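Long-range contacts in alkaline phosphatase (Antarctic bacterium, PDB 2W5V), which probably hydrolyses phosphate monoesters at alkaline pH, using zinc and magnesium ions and a phosphorylated serine intermediate: residues K32-V37 / N293-V298; S351-G356 / I367-K372. The protein carries 1 engineered substitution. All coordinates share one frame; numbering follows the deposited sequence.

Contact 1 (K32-V37 / N293-V298); sequences KTPKNV and NTLVIV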
loop_
_atom_site.group_PDB
_atom_site.type_symbol
_atom_site.label_atom_id
_atom_site.label_comp_id
_atom_site.label_asym_id
_atom_site.label_seq_id
_atom_site.Cartn_x
_atom_site.Cartn_y
_atom_site.Cartn_z
ATOM N N LYS B 32 -14.669 -2.116 20.677
ATOM C CA LYS B 32 -15.016 -0.961 21.487
ATOM C C LYS B 32 -15.694 0.079 20.608
ATOM O O LYS B 32 -15.539 0.070 19.389
ATOM C CB LYS B 32 -13.770 -0.360 22.132
ATOM C CG LYS B 32 -12.957 -1.352 22.935
ATOM C CD LYS B 32 -12.226 -0.660 24.070
ATOM C CE LYS B 32 -11.320 0.446 23.562
ATOM N NZ LYS B 32 -10.651 1.171 24.682
ATOM N N THR B 33 -16.435 0.982 21.238
ATOM C CA THR B 33 -17.182 2.007 20.523
ATOM C C THR B 33 -16.556 3.386 20.714
ATOM O O THR B 33 -16.482 3.882 21.835
ATOM C CB THR B 33 -18.635 2.033 21.014
ATOM O OG1 THR B 33 -19.219 0.741 20.803
ATOM C CG2 THR B 33 -19.447 3.085 20.258
ATOM N N PRO B 34 -16.097 4.012 19.619
ATOM C CA PRO B 34 -15.512 5.352 19.745
ATOM C C PRO B 34 -16.589 6.390 19.999
ATOM O O PRO B 34 -17.668 6.299 19.412
ATOM C CB PRO B 34 -14.905 5.617 18.362
ATOM C CG PRO B 34 -15.395 4.524 17.460
ATOM C CD PRO B 34 -16.294 3.608 18.218
ATOM N N LYS B 35 -16.297 7.363 20.851
ATOM C CA LYS B 35 -17.192 8.498 21.048
ATOM C C LYS B 35 -16.979 9.534 19.950
ATOM O O LYS B 35 -17.936 10.104 19.416
ATOM C CB LYS B 35 -16.934 9.127 22.414
ATOM C CG LYS B 35 -17.642 10.462 22.652
ATOM C CD LYS B 35 -17.352 10.980 24.063
ATOM C CE LYS B 35 -18.118 12.256 24.367
ATOM N NZ LYS B 35 -18.048 12.623 25.809
ATOM N N ASN B 36 -15.714 9.759 19.611
ATOM C CA ASN B 36 -15.317 10.742 18.610
ATOM C C ASN B 36 -14.662 10.090 17.401
ATOM O O ASN B 36 -14.085 9.009 17.503
ATOM C CB ASN B 36 -14.315 11.725 19.218
ATOM C CG ASN B 36 -14.768 12.275 20.552
ATOM O OD1 ASN B 36 -15.833 12.873 20.655
ATOM N ND2 ASN B 36 -13.945 12.092 21.582
ATOM N N VAL B 37 -14.723 10.772 16.264
ATOM C CA VAL B 37 -14.073 10.299 15.051
ATOM C C VAL B 37 -13.339 11.458 14.374
ATOM O O VAL B 37 -13.894 12.546 14.209
ATOM C CB VAL B 37 -15.091 9.733 14.058
ATOM C CG1 VAL B 37 -14.383 9.285 12.786
ATOM C CG2 VAL B 37 -15.853 8.577 14.676
ATOM N N ASN B 293 -10.983 7.734 23.754
ATOM C CA ASN B 293 -12.337 7.507 23.247
ATOM C C ASN B 293 -12.487 7.984 21.813
ATOM O O ASN B 293 -13.603 8.239 21.351
ATOM C CB ASN B 293 -13.365 8.248 24.108
ATOM C CG ASN B 293 -13.463 7.693 25.511
ATOM O OD1 ASN B 293 -13.558 6.481 25.704
ATOM N ND2 ASN B 293 -13.448 8.581 26.503
ATOM N N THR B 294 -11.366 8.116 21.112
ATOM C CA THR B 294 -11.370 8.720 19.783
ATOM C C THR B 294 -10.782 7.797 18.722
ATOM O O THR B 294 -9.684 7.249 18.888
ATOM C CB THR B 294 -10.574 10.045 19.779
ATOM O OG1 THR B 294 -11.162 10.957 20.715
ATOM C CG2 THR B 294 -10.562 10.678 18.391
ATOM N N LEU B 295 -11.520 7.639 17.632
ATOM C CA LEU B 295 -11.059 6.861 16.490
ATOM C C LEU B 295 -10.455 7.796 15.451
ATOM O O LEU B 295 -11.090 8.757 15.024
ATOM C CB LEU B 295 -12.228 6.090 15.878
ATOM C CG LEU B 295 -11.997 5.488 14.492
ATOM C CD1 LEU B 295 -11.055 4.279 14.574
ATOM C CD2 LEU B 295 -13.321 5.109 13.839
ATOM N N VAL B 296 -9.225 7.521 15.055
ATOM C CA VAL B 296 -8.571 8.305 14.020
ATOM C C VAL B 296 -8.404 7.450 12.777
ATOM O O VAL B 296 -7.809 6.373 12.833
ATOM C CB VAL B 296 -7.186 8.782 14.468
ATOM C CG1 VAL B 296 -6.520 9.566 13.354
ATOM C CG2 VAL B 296 -7.285 9.619 15.747
ATOM N N ILE B 297 -8.937 7.936 11.660
ATOM C CA ILE B 297 -8.832 7.248 10.383
ATOM C C ILE B 297 -8.070 8.129 9.407
ATOM O O ILE B 297 -8.371 9.313 9.267
ATOM C CB ILE B 297 -10.217 6.968 9.774
ATOM C CG1 ILE B 297 -11.066 6.130 10.735
ATOM C CG2 ILE B 297 -10.069 6.272 8.422
ATOM C CD1 ILE B 297 -12.559 6.309 10.513
ATOM N N VAL B 298 -7.079 7.547 8.745
ATOM C CA VAL B 298 -6.284 8.266 7.749
ATOM C C VAL B 298 -6.346 7.523 6.424
ATOM O O VAL B 298 -6.058 6.318 6.360
ATOM C CB VAL B 298 -4.798 8.364 8.155
ATOM C CG1 VAL B 298 -3.998 9.022 7.038
ATOM C CG2 VAL B 298 -4.630 9.145 9.469
#
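Asn36 and Thr294 face each other as a parallel beta bridge, their CA atoms 4.6 Å apart. Asn36 CB lies 3.6 Å from Thr294 OG1 and 4.0 Å from Thr294 CG2. Asn36 CG is held beside the backbone N (chi1 -49°), and from there Asn36 ND2 donates to Thr294 OG1 at 3.1 Å, with an N-H...O angle of 163° and the oxygen close to the amide plane. Asn36 OD1 is taken by Phe249 N, which supports this orientation of the amide. Thr294 OG1 is also hydrogen-bonded to Asp291, and an alanine here would probably leave both Asn36 ND2 and that carboxylate without this partner.

In the backbone, Asn293 O receives Lys35 N and Asn36 N, while Leu295 N reaches Asn36 O at 2.9 Å. Across the sheet from the amide, Pro34 CB rests 3.7 Å from Leu295 CB, the side chains lying side by side. Strand 36-42 thus runs between strands 249-255 and 294-299, with helix 267-291 over the Asn36 and Thr294 face and helix 362-371 over Pro34, Val37 and Leu295.

Contact 2 (S351-G356 / I367-K372); sequences SEEFIG and ILKVTK
Val370 and Glu353 meet where the C-terminal helix 362-371 of the alpha/beta sandwich packs against a short 3-10 turn at 351-353, in the loop between strands 342-347 and 356-359. The tight part is apolar. Val370 CG1 sits 3.6 Å from Glu353 CB and 3.8 Å from Glu353 CG, so the helix touches the aliphatic root of the glutamate before its charge. Beside this pair, Phe354 sends the far end of its ring toward the start of the segment 367-372: Phe354 CZ lies 4.0 Å from Ile367 CG1. The same ring packs on Leu295 and Ile297 of strand 294-299 and on Ala346 of strand 342-347, which places it between helix and sheet.

The outer part is polar and looser. Glu353 CG stands anti to the backbone N (chi1 -176°), and a bend at chi2 (62°) sets CD. Lys369 approaches fully extended, the two side chains crossing at about a right angle. Lys369 NZ makes a salt bridge with Glu353 OE1 at 3.2 Å, a weak hydrogen bond, while Glu353 OE2 has a further hydrogen bond to a residue just beside the segments. Lys369 is exposed and Glu353 partly so, which puts the charged pair on the solvent side. A second lysine, Lys366, bonds the backbone oxygen of Glu353. Within the turn, Ser351 O accepts Phe354 N at 3.1 Å and lies in the plane of the Phe354 ring, at its edge.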
loop_
_atom_site.group_PDB
_atom_site.type_symbol
_atom_site.label_atom_id
_atom_site.label_comp_id
_atom_site.label_asym_id
_atom_site.label_seq_id
_atom_site.Cartn_x
_atom_site.Cartn_y
_atom_site.Cartn_z
ATOM N N SER B 351 -11.012 0.609 15.553
ATOM C CA SER B 351 -10.074 0.717 14.433
ATOM C C SER B 351 -9.899 -0.610 13.677
ATOM O O SER B 351 -9.561 -0.615 12.492
ATOM C CB SER B 351 -8.716 1.272 14.896
ATOM O OG SER B 351 -8.126 0.444 15.888
ATOM N N GLU B 352 -10.152 -1.729 14.351
ATOM C CA GLU B 352 -9.988 -3.044 13.726
ATOM C C GLU B 352 -10.991 -3.253 12.581
ATOM O O GLU B 352 -10.778 -4.075 11.701
ATOM C CB GLU B 352 -10.147 -4.168 14.756
ATOM C CG GLU B 352 -9.080 -4.209 15.854
ATOM C CD GLU B 352 -9.254 -3.133 16.932
ATOM O OE1 GLU B 352 -10.285 -2.412 16.946
ATOM O OE2 GLU B 352 -8.342 -3.015 17.780
ATOM N N GLU B 353 -12.095 -2.514 12.610
ATOM C CA GLU B 353 -13.104 -2.633 11.564
ATOM C C GLU B 353 -12.559 -2.243 10.190
ATOM O O GLU B 353 -13.108 -2.643 9.158
ATOM C CB GLU B 353 -14.321 -1.766 11.906
ATOM C CG GLU B 353 -15.466 -1.897 10.915
ATOM C CD GLU B 353 -16.026 -3.310 10.851
ATOM O OE1 GLU B 353 -16.092 -3.972 11.910
ATOM O OE2 GLU B 353 -16.406 -3.756 9.744
ATOM N N PHE B 354 -11.466 -1.485 10.171
ATOM C CA PHE B 354 -10.982 -0.910 8.916
ATOM C C PHE B 354 -9.874 -1.702 8.210
ATOM O O PHE B 354 -9.283 -1.202 7.250
ATOM C CB PHE B 354 -10.550 0.544 9.138
ATOM C CG PHE B 354 -11.680 1.433 9.554
ATOM C CD1 PHE B 354 -12.115 1.451 10.872
ATOM C CD2 PHE B 354 -12.353 2.206 8.617
ATOM C CE1 PHE B 354 -13.181 2.250 11.259
ATOM C CE2 PHE B 354 -13.425 3.004 8.995
ATOM C CZ PHE B 354 -13.842 3.018 10.314
ATOM N N ILE B 355 -9.605 -2.930 8.654
ATOM C CA ILE B 355 -8.567 -3.749 8.012
ATOM C C ILE B 355 -9.121 -4.498 6.798
ATOM O O ILE B 355 -10.287 -4.350 6.453
ATOM C CB ILE B 355 -7.910 -4.730 9.001
ATOM C CG1 ILE B 355 -8.903 -5.801 9.461
ATOM C CG2 ILE B 355 -7.322 -3.972 10.200
ATOM C CD1 ILE B 355 -8.308 -6.775 10.476
ATOM N N GLY B 356 -8.289 -5.292 6.136
ATOM C CA GLY B 356 -8.728 -5.960 4.922
ATOM C C GLY B 356 -8.864 -5.024 3.726
ATOM O O GLY B 356 -8.379 -3.886 3.735
ATOM N N ILE B 367 -17.670 3.639 9.537
ATOM C CA ILE B 367 -17.748 4.674 10.575
ATOM C C ILE B 367 -19.108 4.603 11.262
ATOM O O ILE B 367 -19.206 4.644 12.483
ATOM C CB ILE B 367 -17.541 6.082 10.017
ATOM C CG1 ILE B 367 -16.082 6.281 9.598
ATOM C CG2 ILE B 367 -17.929 7.125 11.057
ATOM C CD1 ILE B 367 -15.861 7.542 8.755
ATOM N N LEU B 368 -20.157 4.476 10.461
ATOM C CA LEU B 368 -21.501 4.328 11.004
ATOM C C LEU B 368 -21.575 3.090 11.919
ATOM O O LEU B 368 -22.088 3.157 13.040
ATOM C CB LEU B 368 -22.505 4.247 9.847
ATOM C CG LEU B 368 -23.978 4.517 10.095
ATOM C CD1 LEU B 368 -24.160 5.732 10.996
ATOM C CD2 LEU B 368 -24.689 4.714 8.760
ATOM N N LYS B 369 -21.021 1.971 11.457
ATOM C CA LYS B 369 -21.061 0.733 12.228
ATOM C C LYS B 369 -20.384 0.837 13.601
ATOM O O LYS B 369 -20.955 0.432 14.609
ATOM C CB LYS B 369 -20.446 -0.425 11.435
ATOM C CG LYS B 369 -20.402 -1.721 12.217
ATOM C CD LYS B 369 -19.740 -2.840 11.433
ATOM C CE LYS B 369 -19.624 -4.099 12.290
ATOM N NZ LYS B 369 -19.055 -5.243 11.521
ATOM N N VAL B 370 -19.167 1.368 13.647
ATOM C CA VAL B 370 -18.431 1.388 14.909
ATOM C C VAL B 370 -18.950 2.426 15.910
ATOM O O VAL B 370 -18.888 2.203 17.114
ATOM C CB VAL B 370 -16.897 1.532 14.703
ATOM C CG1 VAL B 370 -16.399 0.434 13.772
ATOM C CG2 VAL B 370 -16.544 2.903 14.156
ATOM N N THR B 371 -19.469 3.548 15.417
ATOM C CA THR B 371 -19.987 4.590 16.304
ATOM C C THR B 371 -21.375 4.243 16.829
ATOM O O THR B 371 -21.800 4.777 17.846
ATOM C CB THR B 371 -20.144 5.932 15.596
ATOM O OG1 THR B 371 -21.085 5.789 14.521
ATOM C CG2 THR B 371 -18.793 6.442 15.079
ATOM N N LYS B 372 -22.081 3.377 16.111
ATOM C CA LYS B 372 -23.453 2.993 16.476
ATOM C C LYS B 372 -24.443 4.160 16.439
ATOM O O LYS B 372 -25.506 4.117 17.069
ATOM C CB LYS B 372 -23.462 2.254 17.824
ATOM C CG LYS B 372 -22.459 1.085 17.806
ATOM C CD LYS B 372 -22.440 0.247 19.071
ATOM C CE LYS B 372 -21.410 -0.874 18.916
ATOM N NZ LYS B 372 -21.374 -1.792 20.086
#

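How the contacts relate
Both contacts are mainly buried, but contact 1 lies within the sheet of an alpha/beta sandwich and contact 2 between helix and loop. In contact 1 backbone hydrogen bonds between neighbouring strands set the register, and the side-chain amide and hydroxyl beside them are buried. Contact 2 has no backbone bond across it; its hydrophobic inner side gives way to a charged pair at the surface. Their centres are about 9 Å apart, and helix 362-371 covers the contact 1 strands on one face. Ile297 CD1 is 3.5 Å from Phe354 CZ, Pro34 CD 3.2 Å from Val370 O. Contact 1 lies on the strand leading to the zinc ligand Asp301; contact 2 is away from the metal sites.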